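PDB 4GLJ: RsfP, which probably catalyses the phosphorolysis of methylthioadenosine to adenine and a methylthioribose phosphate, and binds the dye rhodamine B. Local coordinates for residues K168-S180 / Y188-M201. Numbering follows the deposited sequence.
With RHB (N-[9-(2-carboxyphenyl)-6-(diethylamino)-3H-xanthen-3-ylidene]-N-ethylethanaminium), chain C; RHB (N-[9-(2-carboxyphenyl)-6-(diethylamino)-3H-xanthen-3-ylidene]-N-ethylethanaminium), chain B.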
loop_
_atom_site.group_PDB
_atom_site.type_symbol
_atom_site.label_atom_id
_atom_site.label_comp_id
_atom_site.label_asym_id
_atom_site.label_seq_id
_atom_site.Cartn_x
_atom_site.Cartn_y
_atom_site.Cartn_z
ATOM N N LYS A 168 6.701 -24.466 -7.415
ATOM C CA LYS A 168 6.267 -23.547 -8.474
ATOM C C LYS A 168 4.913 -22.848 -8.195
ATOM O O LYS A 168 4.021 -22.813 -9.051
ATOM C CB LYS A 168 6.199 -24.175 -9.861
ATOM C CG LYS A 168 7.446 -24.950 -10.296
ATOM C CD LYS A 168 8.760 -24.190 -10.040
ATOM C CE LYS A 168 10.007 -25.012 -10.417
ATOM N NZ LYS A 168 9.646 -26.133 -11.322
ATOM N N ALA A 169 4.817 -22.259 -7.039
ATOM C CA ALA A 169 3.625 -21.526 -6.567
ATOM C C ALA A 169 3.964 -20.040 -6.327
ATOM O O ALA A 169 5.168 -19.652 -6.206
ATOM C CB ALA A 169 3.162 -22.155 -5.237
ATOM N N THR A 170 2.926 -19.208 -6.314
ATOM C CA THR A 170 3.080 -17.779 -6.019
ATOM C C THR A 170 2.571 -17.437 -4.619
ATOM O O THR A 170 1.415 -17.770 -4.313
ATOM C CB THR A 170 2.335 -16.924 -7.050
ATOM O OG1 THR A 170 2.983 -17.125 -8.294
ATOM C CG2 THR A 170 2.430 -15.444 -6.664
ATOM N N TYR A 171 3.438 -16.823 -3.781
ATOM C CA TYR A 171 3.135 -16.419 -2.383
ATOM C C TYR A 171 2.729 -14.964 -2.421
ATOM O O TYR A 171 3.494 -14.111 -2.847
ATOM C CB TYR A 171 4.418 -16.559 -1.535
ATOM C CG TYR A 171 4.417 -16.140 -0.050
ATOM C CD1 TYR A 171 4.308 -14.764 0.361
ATOM C CD2 TYR A 171 4.644 -17.091 0.956
ATOM C CE1 TYR A 171 4.385 -14.394 1.742
ATOM C CE2 TYR A 171 4.743 -16.696 2.321
ATOM C CZ TYR A 171 4.598 -15.363 2.701
ATOM O OH TYR A 171 4.747 -15.079 4.081
ATOM N N VAL A 172 1.513 -14.653 -1.933
ATOM C CA VAL A 172 1.165 -13.227 -1.850
ATOM C C VAL A 172 1.363 -12.859 -0.369
ATOM O O VAL A 172 0.855 -13.527 0.511
ATOM C CB VAL A 172 -0.273 -12.909 -2.361
ATOM C CG1 VAL A 172 -1.298 -13.718 -1.598
ATOM C CG2 VAL A 172 -0.582 -11.415 -2.100
ATOM N N CYS A 173 2.064 -11.731 -0.120
ATOM C CA CYS A 173 2.366 -11.311 1.223
ATOM C C CYS A 173 1.497 -10.109 1.518
ATOM O O CYS A 173 1.628 -9.121 0.843
ATOM C CB CYS A 173 3.812 -10.867 1.337
ATOM S SG CYS A 173 4.333 -10.824 3.111
ATOM N N ILE A 174 0.729 -10.182 2.612
ATOM C CA ILE A 174 -0.137 -9.063 2.978
ATOM C C ILE A 174 0.377 -8.481 4.274
ATOM O O ILE A 174 1.234 -9.090 4.997
ATOM C CB ILE A 174 -1.621 -9.526 3.108
ATOM C CG1 ILE A 174 -1.792 -10.541 4.277
ATOM C CG2 ILE A 174 -2.173 -10.037 1.741
ATOM C CD1 ILE A 174 -3.272 -10.698 4.705
ATOM N N GLU A 175 -0.118 -7.291 4.580
ATOM C CA GLU A 175 0.345 -6.543 5.742
ATOM C C GLU A 175 -0.085 -7.232 7.057
ATOM O O GLU A 175 0.715 -7.309 7.955
ATOM C CB GLU A 175 -0.216 -5.090 5.687
ATOM C CG GLU A 175 0.288 -4.188 6.818
ATOM C CD GLU A 175 1.836 -4.162 6.838
ATOM O OE1 GLU A 175 2.419 -3.828 5.790
ATOM O OE2 GLU A 175 2.528 -4.465 7.882
ATOM N N GLY A 176 -1.338 -7.685 7.147
ATOM C CA GLY A 176 -1.812 -8.309 8.401
ATOM C C GLY A 176 -2.177 -7.148 9.333
ATOM O O GLY A 176 -2.183 -5.986 8.899
ATOM N N PRO A 177 -2.449 -7.421 10.624
ATOM C CA PRO A 177 -2.445 -8.761 11.168
ATOM C C PRO A 177 -3.743 -9.541 10.899
ATOM O O PRO A 177 -3.744 -10.737 11.176
ATOM C CB PRO A 177 -2.224 -8.495 12.677
ATOM C CG PRO A 177 -2.988 -7.189 12.930
ATOM C CD PRO A 177 -2.698 -6.388 11.663
ATOM N N GLN A 178 -4.817 -8.902 10.397
ATOM C CA GLN A 178 -6.097 -9.648 10.294
ATOM C C GLN A 178 -6.048 -10.571 9.142
ATOM O O GLN A 178 -5.335 -10.282 8.181
ATOM C CB GLN A 178 -7.303 -8.677 10.173
ATOM C CG GLN A 178 -7.367 -7.712 11.375
ATOM C CD GLN A 178 -6.577 -6.422 11.091
ATOM O OE1 GLN A 178 -6.039 -6.240 9.968
ATOM N NE2 GLN A 178 -6.496 -5.546 12.060
ATOM N N PHE A 179 -6.778 -11.683 9.202
ATOM C CA PHE A 179 -6.881 -12.519 7.999
ATOM C C PHE A 179 -7.773 -11.852 6.968
ATOM O O PHE A 179 -8.479 -10.901 7.280
ATOM C CB PHE A 179 -7.342 -13.947 8.345
ATOM C CG PHE A 179 -6.400 -14.674 9.292
ATOM C CD1 PHE A 179 -5.084 -14.965 8.897
ATOM C CD2 PHE A 179 -6.807 -15.024 10.590
ATOM C CE1 PHE A 179 -4.213 -15.643 9.772
ATOM C CE2 PHE A 179 -5.940 -15.705 11.463
ATOM C CZ PHE A 179 -4.656 -16.036 11.049
ATOM N N SER A 180 -7.649 -12.274 5.729
ATOM C CA SER A 180 -8.203 -11.604 4.547
ATOM C C SER A 180 -9.693 -11.673 4.546
ATOM O O SER A 180 -10.287 -12.697 5.019
ATOM C CB SER A 180 -7.717 -12.344 3.291
ATOM O OG SER A 180 -6.316 -12.127 3.170
ATOM N N TYR A 188 -7.016 -12.301 -4.708
ATOM C CA TYR A 188 -5.674 -12.922 -4.765
ATOM C C TYR A 188 -5.666 -14.154 -5.647
ATOM O O TYR A 188 -4.703 -14.396 -6.426
ATOM C CB TYR A 188 -5.190 -13.323 -3.381
ATOM C CG TYR A 188 -5.160 -12.163 -2.405
ATOM C CD1 TYR A 188 -4.801 -10.870 -2.818
ATOM C CD2 TYR A 188 -5.480 -12.372 -1.084
ATOM C CE1 TYR A 188 -4.784 -9.797 -1.933
ATOM C CE2 TYR A 188 -5.466 -11.310 -0.165
ATOM C CZ TYR A 188 -5.094 -10.021 -0.612
ATOM O OH TYR A 188 -5.080 -8.965 0.275
ATOM N N ARG A 189 -6.754 -14.937 -5.577
ATOM C CA ARG A 189 -6.973 -16.014 -6.557
ATOM C C ARG A 189 -6.994 -15.541 -8.019
ATOM O O ARG A 189 -6.428 -16.234 -8.922
ATOM C CB ARG A 189 -8.240 -16.866 -6.226
ATOM C CG ARG A 189 -8.200 -17.612 -4.880
ATOM C CD ARG A 189 -9.478 -18.452 -4.558
ATOM N NE ARG A 189 -10.016 -19.059 -5.780
ATOM C CZ ARG A 189 -9.750 -20.278 -6.267
ATOM N NH1 ARG A 189 -8.941 -21.140 -5.633
ATOM N NH2 ARG A 189 -10.322 -20.658 -7.414
ATOM N N GLN A 190 -7.643 -14.395 -8.299
ATOM C CA GLN A 190 -7.743 -13.897 -9.663
ATOM C C GLN A 190 -6.326 -13.429 -10.126
ATOM O O GLN A 190 -6.000 -13.442 -11.332
ATOM C CB GLN A 190 -8.817 -12.769 -9.707
ATOM C CG GLN A 190 -8.802 -11.914 -10.965
ATOM C CD GLN A 190 -9.802 -10.759 -10.891
ATOM O OE1 GLN A 190 -10.885 -10.898 -10.319
ATOM N NE2 GLN A 190 -9.432 -9.621 -11.444
ATOM N N MET A 191 -5.477 -13.051 -9.170
ATOM C CA MET A 191 -4.096 -12.608 -9.510
ATOM C C MET A 191 -3.203 -13.836 -9.660
ATOM O O MET A 191 -2.028 -13.680 -9.836
ATOM C CB MET A 191 -3.471 -11.771 -8.382
ATOM C CG MET A 191 -4.088 -10.408 -8.138
ATOM S SD MET A 191 -3.755 -9.838 -6.442
ATOM C CE MET A 191 -2.069 -10.196 -6.174
ATOM N N GLN A 192 -3.770 -15.037 -9.552
ATOM C CA GLN A 192 -3.021 -16.330 -9.669
ATOM C C GLN A 192 -2.069 -16.581 -8.506
ATOM O O GLN A 192 -1.053 -17.203 -8.704
ATOM C CB GLN A 192 -2.150 -16.380 -10.925
ATOM C CG GLN A 192 -2.743 -15.762 -12.159
ATOM C CD GLN A 192 -3.682 -16.706 -12.815
ATOM O OE1 GLN A 192 -3.342 -17.312 -13.814
ATOM N NE2 GLN A 192 -4.872 -16.861 -12.237
ATOM N N ALA A 193 -2.339 -16.046 -7.338
ATOM C CA ALA A 193 -1.562 -16.397 -6.200
ATOM C C ALA A 193 -2.079 -17.759 -5.663
ATOM O O ALA A 193 -3.275 -18.037 -5.771
ATOM C CB ALA A 193 -1.713 -15.327 -5.126
ATOM N N ASP A 194 -1.220 -18.518 -4.961
ATOM C CA ASP A 194 -1.533 -19.887 -4.536
ATOM C C ASP A 194 -1.588 -20.035 -3.010
ATOM O O ASP A 194 -2.342 -20.858 -2.498
ATOM C CB ASP A 194 -0.444 -20.815 -5.098
ATOM C CG ASP A 194 -0.453 -20.825 -6.632
ATOM O OD1 ASP A 194 0.570 -20.454 -7.258
ATOM O OD2 ASP A 194 -1.535 -21.165 -7.213
ATOM N N ILE A 195 -0.769 -19.256 -2.325
ATOM C CA ILE A 195 -0.660 -19.251 -0.876
ATOM C C ILE A 195 -0.496 -17.773 -0.418
ATOM O O ILE A 195 -0.038 -16.932 -1.185
ATOM C CB ILE A 195 0.509 -20.113 -0.386
ATOM C CG1 ILE A 195 1.865 -19.599 -0.932
ATOM C CG2 ILE A 195 0.244 -21.597 -0.760
ATOM C CD1 ILE A 195 3.118 -20.365 -0.485
ATOM N N ILE A 196 -0.867 -17.531 0.834
ATOM C CA ILE A 196 -0.887 -16.258 1.462
ATOM C C ILE A 196 -0.172 -16.274 2.785
ATOM O O ILE A 196 -0.450 -17.117 3.690
ATOM C CB ILE A 196 -2.347 -15.706 1.583
ATOM C CG1 ILE A 196 -2.364 -14.321 2.312
ATOM C CG2 ILE A 196 -3.278 -16.697 2.280
ATOM C CD1 ILE A 196 -3.534 -13.500 1.822
ATOM N N GLY A 197 0.718 -15.315 2.969
ATOM C CA GLY A 197 1.390 -15.217 4.264
ATOM C C GLY A 197 1.598 -13.721 4.591
ATOM O O GLY A 197 1.098 -12.875 3.860
ATOM N N MET A 198 2.271 -13.411 5.717
ATOM C CA MET A 198 2.388 -11.993 6.156
ATOM C C MET A 198 3.824 -11.578 6.339
ATOM O O MET A 198 4.081 -10.427 6.765
ATOM C CB MET A 198 1.604 -11.801 7.466
ATOM C CG MET A 198 0.107 -12.153 7.326
ATOM S SD MET A 198 -0.771 -11.786 8.851
ATOM C CE MET A 198 -2.396 -12.311 8.372
ATOM N N THR A 199 4.766 -12.506 6.101
ATOM C CA THR A 199 6.140 -12.195 6.599
ATOM C C THR A 199 7.290 -12.227 5.546
ATOM O O THR A 199 8.367 -11.630 5.806
ATOM C CB THR A 199 6.570 -13.185 7.741
ATOM O OG1 THR A 199 6.446 -14.542 7.231
ATOM C CG2 THR A 199 5.706 -13.042 8.930
ATOM N N ASN A 200 7.116 -12.933 4.416
ATOM C CA ASN A 200 8.273 -13.150 3.559
ATOM C C ASN A 200 8.631 -11.934 2.691
ATOM O O ASN A 200 9.696 -11.911 2.078
ATOM C CB ASN A 200 8.139 -14.475 2.785
ATOM C CG ASN A 200 8.399 -15.705 3.723
ATOM O OD1 ASN A 200 9.038 -16.651 3.312
ATOM N ND2 ASN A 200 8.047 -15.596 5.041
ATOM N N MET A 201 7.795 -10.895 2.727
ATOM C CA MET A 201 8.175 -9.544 2.271
ATOM C C MET A 201 8.109 -8.628 3.476
ATOM O O MET A 201 7.114 -8.635 4.184
ATOM C CB MET A 201 7.238 -9.053 1.155
ATOM C CG MET A 201 7.418 -9.790 -0.176
ATOM S SD MET A 201 8.960 -9.190 -0.950
ATOM C CE MET A 201 8.936 -10.085 -2.499
HETATM O O2 RHB C . -6.282 -21.604 9.217
HETATM C C26 RHB C . -6.085 -22.064 10.365
HETATM C C19 RHB C . -4.999 -21.392 11.161
HETATM C C14 RHB C . -4.525 -20.186 10.712
HETATM C C15 RHB C . -3.524 -19.529 11.417
HETATM C C16 RHB C . -2.959 -20.087 12.559
HETATM C C17 RHB C . -3.421 -21.317 13.009
HETATM C C18 RHB C . -4.432 -21.960 12.301
HETATM C C9 RHB C . -5.123 -19.528 9.525
HETATM C C8 RHB C . -6.586 -19.561 9.318
HETATM C C13 RHB C . -7.355 -20.266 10.234
HETATM C C12 RHB C . -8.727 -20.346 10.065
HETATM C C11 RHB C . -9.345 -19.715 8.991
HETATM N N1 RHB C . -10.760 -19.853 8.913
HETATM C C35 RHB C . -11.399 -19.356 10.150
HETATM C C36 RHB C . -11.875 -20.491 11.036
HETATM C C22 RHB C . -11.361 -19.162 7.751
HETATM C C23 RHB C . -12.645 -18.455 8.151
HETATM C C10 RHB C . -8.559 -18.998 8.062
HETATM C C7 RHB C . -7.156 -18.904 8.220
HETATM O O1 RHB C . -6.334 -18.211 7.314
HETATM C C1 RHB C . -4.943 -18.128 7.470
HETATM C C2 RHB C . -4.308 -18.765 8.556
HETATM C C6 RHB C . -4.125 -17.423 6.571
HETATM C C5 RHB C . -2.737 -17.404 6.816
HETATM C C4 RHB C . -2.131 -18.045 7.880
HETATM C C3 RHB C . -2.931 -18.730 8.764
HETATM N N2 RHB C . -1.891 -16.670 6.010
HETATM C C24 RHB C . -2.749 -15.549 5.688
HETATM C C25 RHB C . -1.944 -14.308 5.949
HETATM C C33 RHB C . -0.918 -16.041 6.905
HETATM C C34 RHB C . 0.009 -17.073 7.533
HETATM O O3 RHB C . -6.736 -23.052 10.806
HETATM O O2 RHB B . -2.768 -18.254 18.419
HETATM C C26 RHB B . -3.974 -18.300 18.113
HETATM C C19 RHB B . -4.410 -18.148 16.693
HETATM C C14 RHB B . -3.585 -18.135 15.569
HETATM C C15 RHB B . -4.181 -18.001 14.322
HETATM C C16 RHB B . -5.546 -17.874 14.158
HETATM C C17 RHB B . -6.354 -17.877 15.267
HETATM C C18 RHB B . -5.774 -18.023 16.519
HETATM C C9 RHB B . -2.094 -18.259 15.511
HETATM C C8 RHB B . -1.432 -17.730 14.280
HETATM C C13 RHB B . -2.154 -17.141 13.252
HETATM C C12 RHB B . -1.536 -16.643 12.102
HETATM C C11 RHB B . -0.166 -16.699 11.977
HETATM N N1 RHB B . 0.488 -16.257 10.805
HETATM C C35 RHB B . -0.386 -16.761 9.728
HETATM C C36 RHB B . -0.761 -18.183 10.112
HETATM C C22 RHB B . 0.843 -14.819 10.625
HETATM C C23 RHB B . 2.249 -14.548 11.184
HETATM C C10 RHB B . 0.539 -17.319 12.999
HETATM C C7 RHB B . -0.074 -17.813 14.144
HETATM O O1 RHB B . 0.682 -18.388 15.134
HETATM C C1 RHB B . 0.161 -18.910 16.288
HETATM C C2 RHB B . -1.203 -18.883 16.542
HETATM C C6 RHB B . 1.040 -19.462 17.208
HETATM C C5 RHB B . 0.582 -19.996 18.396
HETATM C C4 RHB B . -0.779 -19.977 18.669
HETATM C C3 RHB B . -1.670 -19.424 17.744
HETATM N N2 RHB B . 1.512 -20.561 19.289
HETATM C C24 RHB B . 2.425 -19.549 19.859
HETATM C C25 RHB B . 3.720 -20.235 20.250
HETATM C C33 RHB B . 0.819 -21.327 20.346
HETATM C C34 RHB B . 1.760 -22.394 20.869
HETATM O O3 RHB B . -4.858 -18.514 18.965
HETATM O O HOH W 1 1.254 -16.555 -10.290
HETATM O O HOH W 2 -6.036 -9.543 2.767
#
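V172 N donates to I195 O at 2.9 Å, G197 N to V172 O and I174 N to G197 O, a parallel ladder between strands 169-173 and 195-197, whose short axes differ by 31° in direction. At the start of the ladder the D194 carboxylate acts as a surrogate carbonyl: its OD1 accepts T170 N through the anti lone pair (2.8 Å), while D194 N returns a bond to T170 O. On one face Y171, with CG anti to the backbone N (chi1 177°), carries its ring across the neighbouring strand. There Y171 OH accepts from T199 N at 3.3 Å and N200 N at 3.2 Å, and N200 CB lies over a ring face, 4.1 Å from the centroid, a CH-pi contact. A leucine in place of Y171 would probably leave both amides without this acceptor and N200 CB without its aromatic face. Strand 169-173, helix 182-190 and strand 195-197 form a beta-alpha-beta crossover within the phosphorylase-superfamily fold. Beneath the helix, on the face opposite Y171, V172 CG1 packs against A193 CB and I196 CB, and I174 CG2 lies 3.8 Å from Y188 CZ. Further along, M198 stretches its extended chain past I174 CG1 until CE meets F179 CD1 at 3.8 Å; one rhodamine B lies over a face of the F179 ring, the second at its edge.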